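Local coordinates for mandelate racemase/muconate lactonizing enzyme family protein (Bradyrhizobium sp. ORS 278, PDB 3TOY) that belongs to the mandelate racemase/muconate lactonizing enzyme family, whose members are metal-dependent enzymes of the enolase superfamily, and here binds calcium, at residues 231-236 against 261-266. Numbering follows the deposited sequence.
Sequences RRIARL and ERSEIP. With CA (calcium ion), chain I; P4C (O-acetaldehydyl-hexaethylene glycol), chain N.
Ile-233 is the knuckle of helix 226-236 that presses into the turn leaving helix 253-262, and a single methyl, its CG2, does most of the touching. With CG1 of Ile-233 turned beside its own backbone N (chi1 -65°), CG2 stands anti to that N and is carried into the angle between Ser-263 and Ile-265. On one flank it meets the hydroxyl of Ser-263, CG2 to OG 3.2 Å, a close approach of a methyl to an oxygen. On the other it rests against the end of Ile-265, whose CD1 lies 3.7 Å from CG2 of Ile-233; the two isoleucine side chains run at a slant to each other. Ile-265 CD1 also lies against the helix backbone, 3.8 Å from O of Ile-233 and more loosely near O of Leu-236. No hydrogen bond joins the two segments, and the four residues that touch are all buried.

The polar atom in this apolar setting is satisfied within its own turn. Ser-263 OG, anti to its backbone N (chi1 -180°), donates to O of Ile-265 at 2.6 Å, in the carbonyl plane and on a lone pair, which ties the hydroxyl across the turn. Ser-263 O binds calcium at 2.6 Å, together with Arg-260 O and three waters; one of these waters donates to Ile-265 O at 3.1 Å, bracing the turn from the metal side as well. Ile-244 of strand 243-245 touches both isoleucines, and Pro-266, just before strand 267-269, is hydrogen-bonded through its backbone to Ile-244. The arrangement is thus helix against helix-to-strand turn on the outer layer of the (beta/alpha) barrel characteristic of the enolase superfamily, with successive barrel helices packed side by side over a parallel strand.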
loop_
_atom_site.group_PDB
_atom_site.type_symbol
_atom_site.label_atom_id
_atom_site.label_comp_id
_atom_site.label_asym_id
_atom_site.label_seq_id
_atom_site.Cartn_x
_atom_site.Cartn_y
_atom_site.Cartn_z
ATOM N N ARG A 231 25.042 4.615 -4.379
ATOM C CA ARG A 231 26.276 4.047 -4.920
ATOM C C ARG A 231 27.446 4.226 -3.936
ATOM O O ARG A 231 28.170 3.284 -3.642
ATOM C CB ARG A 231 26.620 4.711 -6.263
ATOM C CG ARG A 231 27.602 3.882 -7.088
ATOM C CD ARG A 231 28.010 4.577 -8.396
ATOM N NE ARG A 231 28.745 5.801 -8.104
ATOM C CZ ARG A 231 30.075 5.855 -7.993
ATOM N NH1 ARG A 231 30.794 4.759 -8.183
ATOM N NH2 ARG A 231 30.673 7.000 -7.687
ATOM N N ARG A 232 27.624 5.439 -3.421
ATOM C CA ARG A 232 28.748 5.676 -2.500
ATOM C C ARG A 232 28.581 4.919 -1.195
ATOM O O ARG A 232 29.552 4.364 -0.660
ATOM C CB ARG A 232 28.898 7.161 -2.188
ATOM C CG ARG A 232 29.173 7.997 -3.445
ATOM C CD ARG A 232 29.970 9.271 -3.146
ATOM N NE ARG A 232 30.151 10.059 -4.366
ATOM C CZ ARG A 232 30.857 11.182 -4.449
ATOM N NH1 ARG A 232 31.495 11.655 -3.384
ATOM N NH2 ARG A 232 30.934 11.834 -5.605
ATOM N N ILE A 233 27.363 4.935 -0.655
ATOM C CA ILE A 233 27.113 4.264 0.620
ATOM C C ILE A 233 27.442 2.775 0.555
ATOM O O ILE A 233 28.056 2.230 1.472
ATOM C CB ILE A 233 25.656 4.497 1.129
ATOM C CG1 ILE A 233 25.462 5.989 1.451
ATOM C CG2 ILE A 233 25.371 3.589 2.339
ATOM C CD1 ILE A 233 23.972 6.381 1.761
ATOM N N ALA A 234 27.074 2.112 -0.539
ATOM C CA ALA A 234 27.366 0.679 -0.653
ATOM C C ALA A 234 28.877 0.413 -0.628
ATOM O O ALA A 234 29.352 -0.606 -0.108
ATOM C CB ALA A 234 26.763 0.108 -1.905
ATOM N N ARG A 235 29.628 1.333 -1.199
ATOM C CA ARG A 235 31.067 1.148 -1.316
ATOM C C ARG A 235 31.758 1.477 0.005
ATOM O O ARG A 235 32.907 1.085 0.232
ATOM C CB ARG A 235 31.598 2.024 -2.453
ATOM C CG ARG A 235 31.021 1.613 -3.807
ATOM C CD ARG A 235 31.867 0.515 -4.472
ATOM N NE ARG A 235 33.172 1.054 -4.850
ATOM C CZ ARG A 235 33.450 1.588 -6.040
ATOM N NH1 ARG A 235 32.517 1.633 -6.989
ATOM N NH2 ARG A 235 34.663 2.082 -6.284
ATOM N N LEU A 236 31.065 2.203 0.874
ATOM C CA LEU A 236 31.636 2.587 2.173
ATOM C C LEU A 236 31.202 1.675 3.325
ATOM O O LEU A 236 31.639 1.845 4.478
ATOM C CB LEU A 236 31.238 4.019 2.528
ATOM C CG LEU A 236 31.806 5.112 1.626
ATOM C CD1 LEU A 236 31.104 6.451 1.867
ATOM C CD2 LEU A 236 33.320 5.223 1.855
ATOM N N GLU A 261 15.945 3.281 2.122
ATOM C CA GLU A 261 15.449 1.945 1.760
ATOM C C GLU A 261 16.541 1.001 1.234
ATOM O O GLU A 261 16.513 -0.214 1.486
ATOM C CB GLU A 261 14.286 2.064 0.756
ATOM C CG GLU A 261 12.944 2.386 1.464
ATOM C CD GLU A 261 11.899 3.091 0.565
ATOM O OE1 GLU A 261 11.843 2.794 -0.655
ATOM O OE2 GLU A 261 11.125 3.935 1.089
ATOM N N ARG A 262 17.499 1.560 0.516
ATOM C CA ARG A 262 18.566 0.767 -0.105
ATOM C C ARG A 262 19.844 0.733 0.736
ATOM O O ARG A 262 20.736 -0.079 0.494
ATOM C CB ARG A 262 18.885 1.390 -1.474
ATOM C CG ARG A 262 17.811 1.097 -2.554
ATOM C CD ARG A 262 18.011 -0.320 -3.091
ATOM N NE ARG A 262 18.194 -0.332 -4.544
ATOM C CZ ARG A 262 19.364 -0.504 -5.158
ATOM N NH1 ARG A 262 20.483 -0.703 -4.459
ATOM N NH2 ARG A 262 19.417 -0.484 -6.485
ATOM N N SER A 263 19.947 1.607 1.734
ATOM C CA SER A 263 21.216 1.723 2.497
ATOM C C SER A 263 21.394 0.656 3.578
ATOM O O SER A 263 20.473 0.372 4.344
ATOM C CB SER A 263 21.318 3.105 3.180
ATOM O OG SER A 263 22.549 3.187 3.898
ATOM N N GLU A 264 22.600 0.101 3.672
ATOM C CA GLU A 264 22.943 -0.783 4.776
ATOM C C GLU A 264 23.543 0.007 5.963
ATOM O O GLU A 264 23.858 -0.561 7.012
ATOM C CB GLU A 264 23.912 -1.872 4.314
ATOM C CG GLU A 264 23.324 -2.839 3.284
ATOM C CD GLU A 264 22.377 -3.875 3.890
ATOM O OE1 GLU A 264 21.539 -3.510 4.750
ATOM O OE2 GLU A 264 22.464 -5.062 3.495
ATOM N N ILE A 265 23.693 1.313 5.794
ATOM C CA ILE A 265 24.175 2.177 6.881
ATOM C C ILE A 265 23.047 3.106 7.282
ATOM O O ILE A 265 22.354 3.618 6.408
ATOM C CB ILE A 265 25.375 3.044 6.410
ATOM C CG1 ILE A 265 26.452 2.151 5.763
ATOM C CG2 ILE A 265 25.937 3.862 7.595
ATOM C CD1 ILE A 265 27.677 2.949 5.177
ATOM N N PRO A 266 22.845 3.306 8.601
ATOM C CA PRO A 266 21.744 4.157 9.024
ATOM C C PRO A 266 21.864 5.550 8.420
ATOM O O PRO A 266 22.972 6.105 8.311
ATOM C CB PRO A 266 21.866 4.177 10.544
ATOM C CG PRO A 266 22.545 2.805 10.882
ATOM C CD PRO A 266 23.511 2.616 9.725
HETATM CA CA CA I . 18.188 1.004 5.317
HETATM O O1 P4C N . 23.578 9.989 -9.934
HETATM C C2 P4C N . 23.723 10.379 -11.310
HETATM C C3 P4C N . 25.002 11.196 -11.445
HETATM O O4 P4C N . 24.665 12.455 -12.002
HETATM C C5 P4C N . 25.694 13.420 -11.820
HETATM C C6 P4C N . 26.079 13.947 -13.194
HETATM O O7 P4C N . 26.913 12.984 -13.842
HETATM C C8 P4C N . 27.240 13.403 -15.170
HETATM C C9 P4C N . 28.091 12.346 -15.841
HETATM O O10 P4C N . 29.338 12.320 -15.162
HETATM C C11 P4C N . 30.260 11.471 -15.831
HETATM C C12 P4C N . 31.470 11.283 -14.937
HETATM O O13 P4C N . 31.024 10.945 -13.626
HETATM C C14 P4C N . 32.110 10.595 -12.767
HETATM C C15 P4C N . 31.543 9.981 -11.496
HETATM O O16 P4C N . 31.072 8.672 -11.802
HETATM C C17 P4C N . 30.076 8.199 -10.900
HETATM C C18 P4C N . 29.530 6.884 -11.445
HETATM O O19 P4C N . 30.555 5.890 -11.438
HETATM C C20 P4C N . 30.153 4.669 -12.059
HETATM C C21 P4C N . 31.335 3.709 -12.166
HETATM O O22 P4C N . 32.274 4.168 -13.145
HETATM O O HOH W 1 17.015 -0.731 4.643
HETATM O O HOH W 2 19.369 2.782 6.326
HETATM O O HOH W 3 16.500 1.527 7.141
#